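Local structure of oxidase/hydroxylase (Streptomyces hygroscopicus subsp. hygroscopicus, 4XCA) at residues V98-G103 and L179-F184; R84-Y89 and T227-W232. The protein probably acts as a 2-oxoglutarate-dependent, metal-requiring oxygenase with a double-stranded beta-helix fold, and binds a metal ion and 2-oxoglutarate. All coordinates share one frame; numbering follows the deposited sequence.

Contacts 1 and 2 lie on opposite sides of the chain's centre, their own centres 26 Å apart and their nearest atoms about 7 Å apart, so they do not touch. What joins them is the 2-oxoglutarate between them. Contact 1 reaches it through Leu99 and, by way of nickel, His102; contact 2 reaches it through Tyr89, which hydrogen-bonds the cosubstrate. Strands 83-93 and 99-102 are consecutive in the chain but belong to different sheets, so the cosubstrate is held from both walls of the double-stranded beta-helix. Along the sequence, contact 1 falls inside the loop that contact 2 closes.

Contact 1 (V98-G103 and L179-F184). With NI (nickel (II) ion), chain E; AKG (2-oxoglutaric acid), chain F.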
# COMPACT_ATOMS: atom_id res chain seq x y z
N VAL A 98 -22.26 -19.30 -20.38
CA VAL A 98 -21.16 -18.36 -20.33
C VAL A 98 -21.12 -17.81 -18.89
O VAL A 98 -22.06 -18.02 -18.13
CB VAL A 98 -21.35 -17.23 -21.39
CG1 VAL A 98 -22.63 -16.45 -21.11
CG2 VAL A 98 -20.11 -16.30 -21.48
N LEU A 99 -20.02 -17.17 -18.52
CA LEU A 99 -19.92 -16.49 -17.24
C LEU A 99 -19.20 -15.18 -17.49
O LEU A 99 -18.01 -15.16 -17.80
CB LEU A 99 -19.18 -17.35 -16.21
CG LEU A 99 -19.08 -16.82 -14.77
CD1 LEU A 99 -20.45 -16.64 -14.13
CD2 LEU A 99 -18.28 -17.78 -13.96
N TYR A 100 -19.92 -14.07 -17.36
CA TYR A 100 -19.34 -12.78 -17.66
C TYR A 100 -18.37 -12.35 -16.56
O TYR A 100 -18.33 -12.95 -15.48
CB TYR A 100 -20.45 -11.77 -17.87
CG TYR A 100 -21.33 -12.11 -19.05
CD1 TYR A 100 -20.79 -12.64 -20.22
CD2 TYR A 100 -22.71 -11.94 -18.99
CE1 TYR A 100 -21.59 -12.95 -21.31
CE2 TYR A 100 -23.53 -12.27 -20.08
CZ TYR A 100 -22.96 -12.77 -21.23
OH TYR A 100 -23.75 -13.09 -22.31
N LEU A 101 -17.57 -11.34 -16.86
CA LEU A 101 -16.53 -10.90 -15.94
C LEU A 101 -17.09 -10.35 -14.64
O LEU A 101 -18.05 -9.59 -14.63
CB LEU A 101 -15.66 -9.84 -16.60
CG LEU A 101 -14.78 -10.26 -17.77
CD1 LEU A 101 -13.93 -9.08 -18.19
CD2 LEU A 101 -13.91 -11.49 -17.44
N HIS A 102 -16.48 -10.78 -13.54
CA HIS A 102 -16.80 -10.28 -12.21
C HIS A 102 -15.51 -10.21 -11.40
O HIS A 102 -14.52 -10.83 -11.75
CB HIS A 102 -17.84 -11.16 -11.52
CG HIS A 102 -17.47 -12.61 -11.47
ND1 HIS A 102 -17.47 -13.42 -12.59
CD2 HIS A 102 -17.07 -13.39 -10.44
CE1 HIS A 102 -17.08 -14.64 -12.25
NE2 HIS A 102 -16.83 -14.65 -10.95
N GLY A 103 -15.51 -9.44 -10.32
CA GLY A 103 -14.31 -9.23 -9.54
C GLY A 103 -13.60 -7.98 -10.01
O GLY A 103 -14.20 -7.14 -10.68
N LEU A 179 -16.67 -8.62 -22.53
CA LEU A 179 -15.29 -8.76 -22.97
C LEU A 179 -14.91 -10.21 -23.25
O LEU A 179 -14.01 -10.45 -24.05
CB LEU A 179 -14.32 -8.17 -21.95
CG LEU A 179 -14.35 -6.65 -21.72
CD1 LEU A 179 -13.26 -6.29 -20.74
CD2 LEU A 179 -14.17 -5.88 -23.03
N VAL A 180 -15.56 -11.19 -22.60
CA VAL A 180 -15.20 -12.58 -22.87
C VAL A 180 -15.61 -12.96 -24.30
O VAL A 180 -15.08 -13.92 -24.87
CB VAL A 180 -15.82 -13.59 -21.83
CG1 VAL A 180 -15.53 -13.15 -20.39
CG2 VAL A 180 -17.32 -13.84 -22.06
N ASP A 181 -16.53 -12.19 -24.88
CA ASP A 181 -16.92 -12.35 -26.29
C ASP A 181 -16.20 -11.36 -27.20
O ASP A 181 -15.72 -11.72 -28.27
CB ASP A 181 -18.43 -12.18 -26.45
CG ASP A 181 -19.23 -13.24 -25.71
OD1 ASP A 181 -18.92 -14.45 -25.84
OD2 ASP A 181 -20.17 -12.87 -24.99
N SER A 182 -16.12 -10.10 -26.78
CA SER A 182 -15.52 -9.05 -27.61
C SER A 182 -14.02 -9.19 -27.72
O SER A 182 -13.45 -8.94 -28.78
CB SER A 182 -15.85 -7.67 -27.05
OG SER A 182 -17.25 -7.46 -27.01
N GLY A 183 -13.38 -9.57 -26.61
CA GLY A 183 -11.93 -9.59 -26.51
C GLY A 183 -11.46 -8.35 -25.79
O GLY A 183 -12.19 -7.37 -25.67
N PHE A 184 -10.25 -8.40 -25.27
CA PHE A 184 -9.66 -7.26 -24.58
C PHE A 184 -8.15 -7.49 -24.63
O PHE A 184 -7.72 -8.63 -24.59
CB PHE A 184 -10.18 -7.15 -23.15
CG PHE A 184 -9.81 -5.88 -22.45
CD1 PHE A 184 -8.76 -5.84 -21.54
CD2 PHE A 184 -10.51 -4.71 -22.70
CE1 PHE A 184 -8.42 -4.66 -20.88
CE2 PHE A 184 -10.18 -3.52 -22.05
CZ PHE A 184 -9.13 -3.50 -21.13
NI NI E . -15.72 -16.29 -9.95
C1 AKG F . -17.21 -18.86 -10.05
O1 AKG F . -17.36 -17.80 -9.39
O2 AKG F . -17.96 -19.84 -9.84
C2 AKG F . -16.14 -18.95 -11.11
O5 AKG F . -15.28 -18.10 -11.18
C3 AKG F . -16.18 -20.11 -12.06
C4 AKG F . -14.86 -20.23 -12.79
C5 AKG F . -14.98 -21.34 -13.81
O3 AKG F . -13.94 -21.77 -14.37
O4 AKG F . -16.10 -21.83 -14.12
O HOH W 1 -15.78 -15.15 -8.44
O HOH W 2 -14.34 -17.20 -8.69
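Strand 99-102 lies beside the short helix 179-182, with Tyr100 and Val180 closest in backbone (CA to CA 6.7 Å), and the join is made mainly by side chains. Val180 is the wedge, its two methyls dividing the work. CG1 meets Leu101 CD2 at 3.8 Å, the two side chains lying alongside and running opposite ways. CG2, held between the backbone N and the carbonyl carbon, touches Val98 CG2 at 3.8 Å and comes to the edge of the Tyr100 ring at CD1. Leu101 also crosses Leu179 at about a right angle, CD1 against CD1 at 3.8 Å. Asp181 OD2 approaches Tyr100 CE1, its carboxylate plane turned 82° from the ring, but its salt bridge is with Arg210, which also hydrogen-bonds Tyr100 OH. Gly183, with positive phi, ends the helix, its N bonded to Leu179 O.

Leu99 points away from the helix, and its CD2 packs on AKG C3 at 3.7 Å. His102 ND1 donates to Tyr100 O (3.1 Å, 168°), in both the ring and carbonyl planes; this fixes the imidazole's rotation and directs NE2 to nickel at 2.2 Å. With His206, two waters, and AKG O1 and O5 chelating the metal, this is the metal centre of a double-stranded beta-helix oxygenase, backed on the far side of its strand by a helix.

Contact 2 (R84-Y89 and T227-W232); sequences RLLEGY and TFFTEW. With AKG (2-oxoglutaric acid), chain F.
Arg84 reaches from strand 83-93, in the larger sheet of the double-stranded beta-helix, to the loop that follows strand 217-226. The side chain starts with CG anti to the backbone N and stays extended to NE, carrying the guanidinium past Thr227 to Phe229 and Glu231. There NH1 donates to Phe229 O at 2.8 Å; the N-H...O angle of 135° and an acceptor tilted from the guanidinium plane make this a bent bond. Glu231 crosses Arg84 at about a right angle, laying CG over one guanidinium face, 3.5 Å from NH2. Its carboxylate, turned 51° from that group, makes only a long salt bridge, whereas a water links Arg84 NE, Leu85 O and Glu231 OE2 more tightly.

Beside this, Leu86 and Glu87 form a classic beta bulge opposite Gly223. Leu86 O accepts a nearly straight bond from Trp232 N (2.7 Å), tying the loop to the strand. The leucine branches enter obliquely beside Phe229, CD1 to its CB at 4.1 Å. Glu87 slants across Trp232 with carboxylate and indole planes 25° apart, while Glu87 OE1 is hydrogen-bonded to Tyr135 OH. In the third subunit, another copy of the protein, Phe228 and Phe229 make edge-to-face contacts with Phe229 and Phe228 of this chain, placing the loop at an interface. Farther along the strand, Tyr89 turns its hydroxyl into the cosubstrate pocket: AKG O2 lies in the ring plane at its edge and accepts the hydrogen bond from Tyr89 OH at 2.6 Å.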
# COMPACT_ATOMS: atom_id res chain seq x y z
N ARG A 84 -11.79 -19.86 7.68
CA ARG A 84 -13.18 -20.28 7.70
C ARG A 84 -13.65 -20.66 6.29
O ARG A 84 -13.33 -19.97 5.32
CB ARG A 84 -14.05 -19.15 8.29
CG ARG A 84 -15.53 -19.36 8.07
CD ARG A 84 -16.41 -18.30 8.68
NE ARG A 84 -17.70 -18.89 9.02
CZ ARG A 84 -18.75 -18.23 9.48
NH1 ARG A 84 -18.69 -16.92 9.67
NH2 ARG A 84 -19.86 -18.89 9.77
N LEU A 85 -14.40 -21.76 6.17
CA LEU A 85 -15.04 -22.12 4.90
C LEU A 85 -16.22 -21.19 4.60
O LEU A 85 -17.22 -21.20 5.31
CB LEU A 85 -15.51 -23.57 4.91
CG LEU A 85 -16.19 -24.06 3.63
CD1 LEU A 85 -15.23 -23.99 2.44
CD2 LEU A 85 -16.72 -25.47 3.81
N LEU A 86 -16.10 -20.38 3.56
CA LEU A 86 -17.11 -19.36 3.30
C LEU A 86 -18.24 -19.88 2.40
O LEU A 86 -19.38 -19.44 2.50
CB LEU A 86 -16.45 -18.13 2.68
CG LEU A 86 -16.10 -16.99 3.63
CD1 LEU A 86 -16.04 -17.39 5.08
CD2 LEU A 86 -14.83 -16.33 3.20
N GLU A 87 -17.89 -20.82 1.52
CA GLU A 87 -18.86 -21.45 0.62
C GLU A 87 -18.24 -22.69 -0.00
O GLU A 87 -17.00 -22.84 -0.03
CB GLU A 87 -19.28 -20.47 -0.49
CG GLU A 87 -18.11 -19.97 -1.32
CD GLU A 87 -18.50 -18.92 -2.36
OE1 GLU A 87 -17.64 -18.05 -2.67
OE2 GLU A 87 -19.66 -18.95 -2.87
N GLY A 88 -19.09 -23.57 -0.52
CA GLY A 88 -18.65 -24.76 -1.24
C GLY A 88 -19.76 -25.22 -2.15
O GLY A 88 -20.83 -25.63 -1.68
N TYR A 89 -19.55 -25.15 -3.46
CA TYR A 89 -20.63 -25.43 -4.41
C TYR A 89 -20.09 -26.11 -5.67
O TYR A 89 -18.89 -26.09 -5.92
CB TYR A 89 -21.41 -24.13 -4.77
CG TYR A 89 -20.55 -23.07 -5.44
CD1 TYR A 89 -19.88 -22.11 -4.69
CD2 TYR A 89 -20.39 -23.06 -6.82
CE1 TYR A 89 -19.08 -21.16 -5.30
CE2 TYR A 89 -19.58 -22.11 -7.44
CZ TYR A 89 -18.93 -21.17 -6.68
OH TYR A 89 -18.14 -20.22 -7.29
N THR A 227 -12.06 -16.00 9.85
CA THR A 227 -13.15 -16.43 10.71
C THR A 227 -14.20 -15.35 10.95
O THR A 227 -15.33 -15.67 11.33
CB THR A 227 -12.60 -16.93 12.08
OG1 THR A 227 -11.85 -15.89 12.71
CG2 THR A 227 -11.71 -18.14 11.86
N PHE A 228 -13.87 -14.09 10.71
CA PHE A 228 -14.83 -13.02 10.97
C PHE A 228 -15.67 -12.66 9.74
O PHE A 228 -16.57 -11.82 9.82
CB PHE A 228 -14.12 -11.78 11.53
CG PHE A 228 -12.89 -11.38 10.77
CD1 PHE A 228 -11.63 -11.80 11.18
CD2 PHE A 228 -12.98 -10.59 9.64
CE1 PHE A 228 -10.50 -11.43 10.49
CE2 PHE A 228 -11.84 -10.22 8.93
CZ PHE A 228 -10.61 -10.64 9.36
N PHE A 229 -15.40 -13.29 8.61
CA PHE A 229 -16.25 -13.09 7.44
C PHE A 229 -17.46 -13.98 7.61
O PHE A 229 -17.33 -15.08 8.14
CB PHE A 229 -15.54 -13.45 6.11
CG PHE A 229 -14.70 -12.34 5.53
CD1 PHE A 229 -14.16 -11.35 6.33
CD2 PHE A 229 -14.44 -12.32 4.16
CE1 PHE A 229 -13.37 -10.35 5.77
CE2 PHE A 229 -13.66 -11.31 3.60
CZ PHE A 229 -13.11 -10.33 4.40
N THR A 230 -18.61 -13.54 7.12
CA THR A 230 -19.78 -14.41 7.07
C THR A 230 -19.73 -15.35 5.87
O THR A 230 -19.07 -15.06 4.86
CB THR A 230 -21.09 -13.59 7.01
OG1 THR A 230 -21.10 -12.81 5.81
CG2 THR A 230 -21.18 -12.67 8.19
N GLU A 231 -20.42 -16.49 5.99
CA GLU A 231 -20.58 -17.44 4.89
C GLU A 231 -21.18 -16.70 3.72
O GLU A 231 -21.96 -15.77 3.92
CB GLU A 231 -21.45 -18.62 5.28
CG GLU A 231 -20.90 -19.39 6.47
CD GLU A 231 -21.62 -20.70 6.69
OE1 GLU A 231 -22.78 -20.84 6.24
OE2 GLU A 231 -21.01 -21.61 7.31
N TRP A 232 -20.80 -17.09 2.51
CA TRP A 232 -21.14 -16.26 1.38
C TRP A 232 -22.63 -16.26 1.14
O TRP A 232 -23.28 -17.30 1.16
CB TRP A 232 -20.42 -16.67 0.10
CG TRP A 232 -20.82 -15.74 -1.01
CD1 TRP A 232 -20.35 -14.47 -1.23
CD2 TRP A 232 -21.85 -15.96 -1.99
NE1 TRP A 232 -21.00 -13.91 -2.31
CE2 TRP A 232 -21.92 -14.80 -2.79
CE3 TRP A 232 -22.71 -17.03 -2.27
CZ2 TRP A 232 -22.80 -14.69 -3.87
CZ3 TRP A 232 -23.59 -16.92 -3.33
CH2 TRP A 232 -23.63 -15.76 -4.12
C1 AKG F . -17.21 -18.86 -10.05
O1 AKG F . -17.36 -17.80 -9.39
O2 AKG F . -17.96 -19.84 -9.84
C2 AKG F . -16.14 -18.95 -11.11
O5 AKG F . -15.28 -18.10 -11.18
C3 AKG F . -16.18 -20.11 -12.06
C4 AKG F . -14.86 -20.23 -12.79
C5 AKG F . -14.98 -21.34 -13.81
O3 AKG F . -13.94 -21.77 -14.37
O4 AKG F . -16.10 -21.83 -14.12
O HOH W 3 -18.44 -21.48 7.95